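Side-chain contacts in aminoglycoside N(3)-acetyltransferase, AAC(3)-IVa (Escherichia coli, PDB 6MN3), which probably confers resistance to aminoglycosides by transferring an acetyl group from acetyl-CoA to the 3-amino group of their 2-deoxystreptamine ring: residues 26-31 with 130-135; 153-158 with 228-233. All coordinates share one frame; numbering follows the deposited sequence.

Contact 1. Residues 26-31 with 130-135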
# COMPACT_ATOMS: atom_id res chain seq x y z
N VAL A 26 12.09 7.33 0.18
CA VAL A 26 11.37 6.09 0.38
C VAL A 26 10.04 6.20 -0.35
O VAL A 26 9.32 7.20 -0.19
CB VAL A 26 11.17 5.79 1.87
CG1 VAL A 26 10.30 4.56 2.05
CG2 VAL A 26 12.51 5.60 2.55
N LEU A 27 9.70 5.19 -1.15
CA LEU A 27 8.51 5.22 -1.99
C LEU A 27 7.76 3.91 -1.84
O LEU A 27 8.26 2.85 -2.23
CB LEU A 27 8.88 5.47 -3.45
CG LEU A 27 7.72 5.56 -4.44
CD1 LEU A 27 6.87 6.79 -4.17
CD2 LEU A 27 8.24 5.57 -5.87
N LEU A 28 6.55 3.98 -1.27
CA LEU A 28 5.66 2.83 -1.17
C LEU A 28 4.69 2.87 -2.35
O LEU A 28 3.99 3.87 -2.54
CB LEU A 28 4.89 2.84 0.15
CG LEU A 28 3.75 1.83 0.25
CD1 LEU A 28 4.28 0.41 0.20
CD2 LEU A 28 2.93 2.06 1.52
N VAL A 29 4.65 1.79 -3.12
CA VAL A 29 3.93 1.76 -4.39
C VAL A 29 2.85 0.70 -4.32
O VAL A 29 3.15 -0.49 -4.15
CB VAL A 29 4.87 1.51 -5.57
CG1 VAL A 29 4.07 1.37 -6.86
CG2 VAL A 29 5.89 2.63 -5.69
N HIS A 30 1.60 1.13 -4.45
CA HIS A 30 0.47 0.24 -4.73
C HIS A 30 0.15 0.35 -6.21
O HIS A 30 -0.06 1.46 -6.72
CB HIS A 30 -0.75 0.62 -3.89
CG HIS A 30 -0.43 0.95 -2.47
ND1 HIS A 30 -0.39 0.00 -1.47
CD2 HIS A 30 -0.14 2.14 -1.87
CE1 HIS A 30 -0.09 0.58 -0.32
NE2 HIS A 30 0.07 1.88 -0.54
N SER A 31 0.13 -0.78 -6.90
CA SER A 31 0.08 -0.76 -8.36
C SER A 31 -0.93 -1.76 -8.90
O SER A 31 -1.26 -2.76 -8.25
CB SER A 31 1.46 -1.07 -8.96
OG SER A 31 1.89 -2.36 -8.59
N SER A 130 4.20 -1.62 11.96
CA SER A 130 4.16 -2.30 10.67
C SER A 130 4.99 -1.54 9.65
O SER A 130 5.34 -0.37 9.85
CB SER A 130 2.72 -2.43 10.19
OG SER A 130 2.13 -1.15 9.97
N PRO A 131 5.36 -2.18 8.53
CA PRO A 131 6.11 -1.46 7.49
C PRO A 131 5.45 -0.18 7.03
O PRO A 131 6.15 0.79 6.72
CB PRO A 131 6.18 -2.49 6.35
CG PRO A 131 6.16 -3.80 7.05
CD PRO A 131 5.27 -3.62 8.25
N VAL A 132 4.11 -0.13 6.97
CA VAL A 132 3.43 1.08 6.53
C VAL A 132 3.65 2.23 7.51
O VAL A 132 3.55 3.40 7.12
CB VAL A 132 1.93 0.80 6.32
CG1 VAL A 132 1.17 0.85 7.64
CG2 VAL A 132 1.34 1.79 5.33
N ALA A 133 3.97 1.93 8.77
CA ALA A 133 4.31 2.98 9.71
C ALA A 133 5.79 3.36 9.62
O ALA A 133 6.14 4.51 9.87
CB ALA A 133 3.96 2.56 11.13
N ARG A 134 6.65 2.40 9.27
CA ARG A 134 8.07 2.71 9.09
C ARG A 134 8.29 3.60 7.88
O ARG A 134 9.22 4.41 7.87
CB ARG A 134 8.88 1.42 8.99
CG ARG A 134 8.74 0.51 10.20
CD ARG A 134 9.35 1.15 11.44
NE ARG A 134 8.52 0.96 12.62
CZ ARG A 134 8.92 0.37 13.74
NH1 ARG A 134 10.16 -0.10 13.84
NH2 ARG A 134 8.09 0.24 14.76
N VAL A 135 7.46 3.46 6.84
CA VAL A 135 7.51 4.40 5.73
C VAL A 135 7.07 5.79 6.19
O VAL A 135 7.66 6.81 5.79
CB VAL A 135 6.65 3.89 4.56
CG1 VAL A 135 6.44 4.98 3.52
CG2 VAL A 135 7.28 2.65 3.93
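Val135 meets both Val26 and Leu28, and these three residues account for most of the 184 Å² buried between strand 26-31 and the helical turn 131-135. CG1 of Val26 meets both methyls of Val135, CG2 at 4.0 Å and CG1 at 4.2 Å, the two side chains crossing at a slant, and Val135 CG1 also comes within 4.3 Å of Leu28 CB. The Val26 branch that touches is the one anti to its backbone N (chi1 175°), which turns CG1 to the methyls of Val135. Strand 26-31 is an inner strand of the mixed central sheet, hydrogen-bonded between strands 59-63 and 141-145, and the alternation of its side chains puts Val26 and Leu28 on the face covered by this helix, whereas the CB of Leu27 points the other way. The segment axes approach to 9.7 Å at 137°, an oblique crossing nearer antiparallel than parallel. One turn before Val135, Val132 adds a smaller touch, its CG2 standing 4.1 Å from CD2 of Leu28. No hydrogen bond crosses between the segments; all three contacts are apolar and buried. Thr154 of helix 154-161 touches both Leu28 and Val132, bringing a second helix against this pair.

Contact 2. Residues 153-158 with 228-233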
# COMPACT_ATOMS: atom_id res chain seq x y z
N THR A 153 -3.03 1.63 1.72
CA THR A 153 -2.91 0.94 3.00
C THR A 153 -2.60 1.90 4.14
O THR A 153 -3.01 1.67 5.28
CB THR A 153 -1.84 -0.15 2.89
OG1 THR A 153 -2.26 -1.15 1.96
CG2 THR A 153 -1.58 -0.80 4.23
N THR A 154 -1.90 3.00 3.84
CA THR A 154 -1.56 3.97 4.88
C THR A 154 -2.80 4.52 5.57
O THR A 154 -2.74 4.89 6.75
CB THR A 154 -0.73 5.11 4.27
OG1 THR A 154 0.48 4.57 3.72
CG2 THR A 154 -0.37 6.15 5.32
N LEU A 155 -3.94 4.54 4.88
CA LEU A 155 -5.18 4.97 5.52
C LEU A 155 -5.59 4.03 6.65
O LEU A 155 -6.15 4.48 7.66
CB LEU A 155 -6.30 5.07 4.48
CG LEU A 155 -6.22 6.30 3.58
CD1 LEU A 155 -7.33 6.29 2.53
CD2 LEU A 155 -6.28 7.57 4.41
N HIS A 156 -5.32 2.73 6.51
CA HIS A 156 -5.59 1.80 7.60
C HIS A 156 -4.74 2.13 8.82
O HIS A 156 -5.19 1.98 9.96
CB HIS A 156 -5.33 0.36 7.15
CG HIS A 156 -6.47 -0.23 6.38
ND1 HIS A 156 -7.71 -0.46 6.93
CD2 HIS A 156 -6.55 -0.66 5.09
CE1 HIS A 156 -8.50 -1.00 6.02
NE2 HIS A 156 -7.82 -1.13 4.90
N LEU A 157 -3.50 2.57 8.60
CA LEU A 157 -2.66 3.02 9.70
C LEU A 157 -3.28 4.24 10.39
O LEU A 157 -3.21 4.37 11.62
CB LEU A 157 -1.26 3.34 9.19
CG LEU A 157 -0.35 4.23 10.05
CD1 LEU A 157 0.01 3.54 11.36
CD2 LEU A 157 0.91 4.61 9.29
N ALA A 158 -3.90 5.12 9.61
CA ALA A 158 -4.52 6.31 10.19
C ALA A 158 -5.69 5.95 11.08
O ALA A 158 -5.90 6.57 12.13
CB ALA A 158 -4.96 7.26 9.07
N ALA A 228 -1.94 12.69 8.40
CA ALA A 228 -2.40 13.91 9.05
C ALA A 228 -3.79 14.31 8.56
O ALA A 228 -4.65 14.70 9.36
CB ALA A 228 -1.41 15.05 8.80
N THR A 229 -4.03 14.22 7.25
CA THR A 229 -5.34 14.56 6.71
C THR A 229 -6.42 13.63 7.25
O THR A 229 -7.49 14.07 7.67
CB THR A 229 -5.30 14.53 5.19
OG1 THR A 229 -4.29 15.42 4.71
CG2 THR A 229 -6.65 14.93 4.60
N ALA A 230 -6.14 12.32 7.25
CA ALA A 230 -7.13 11.35 7.68
C ALA A 230 -7.41 11.46 9.17
O ALA A 230 -8.55 11.30 9.61
CB ALA A 230 -6.68 9.93 7.32
N LEU A 231 -6.37 11.74 9.97
CA LEU A 231 -6.57 11.89 11.41
C LEU A 231 -7.50 13.05 11.74
O LEU A 231 -8.23 13.00 12.73
CB LEU A 231 -5.22 12.07 12.11
CG LEU A 231 -4.38 10.81 12.31
CD1 LEU A 231 -3.12 11.12 13.10
CD2 LEU A 231 -5.20 9.72 12.99
N GLY A 232 -7.48 14.11 10.92
CA GLY A 232 -8.41 15.20 11.13
C GLY A 232 -9.85 14.82 10.83
O GLY A 232 -10.77 15.19 11.57
N GLN A 233 -10.06 14.06 9.75
CA GLN A 233 -11.41 13.61 9.42
C GLN A 233 -11.89 12.55 10.40
O GLN A 233 -13.07 12.51 10.75
CB GLN A 233 -11.45 13.09 7.99
CG GLN A 233 -11.14 14.14 6.93
CD GLN A 233 -12.30 15.08 6.69
OE1 GLN A 233 -13.42 14.84 7.12
NE2 GLN A 233 -12.03 16.17 5.97
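Ala158 and Ala230 face each other between the two helices with their CB atoms 3.6 Å apart, and both methyls point toward the opposing segment. The axes of 154-158 and 228-233 come to 9.2 Å at 43°, with the same general N-to-C direction. Each alanine also has a leucine beside it reaching over from the partner helix. Leu155 sets CG opposite its own carbonyl carbon (chi1 -76°); its chi2 of 177° sends CD1 on along the chain and turns the other branch, CD2, to Ala230 CB, 3.8 Å away. Leu231 adopts nearly the same shape, with chi1 -77°, and its CD2 lies 3.3 Å from the backbone O of Ala158, a contact of a methyl with a carbonyl. Ala230 CB therefore has two apolar partners, Ala158 and Leu155, and no hydrogen bond joins the segments. Next to Leu155, His156 belongs to a possible Cys-His-Glu triad with Cys192 and Glu159. Leu155 also touches Ala198 of helix 197-204 and Ile226 of helix 223-236, while Thr154 and Leu157 pack on helix 131-137, placing helix 154-161 between that helix and helix 223-236, which directly follows sheet strand 216-222.

From the N terminus, strand 26-31 comes first, and contact 1 closes a loop of 98 intervening residues when helix 131-137 packs on it. The chain then adds strand 141-145 beside 26-31 before helix 154-161 opens contact 2, which closes after 69 more residues at helix 223-236. The loops follow in series, neither nested nor crossed. Their centres are 14 Å apart, yet the contacts meet directly by packing: His30 CE1 lies 3.6 Å from Thr153 OG1, and Ala133 CA is 3.8 Å from Leu157 CD2. Together they join the middle of the central sheet through helix 131-137 and helix 154-161 to helix 223-236.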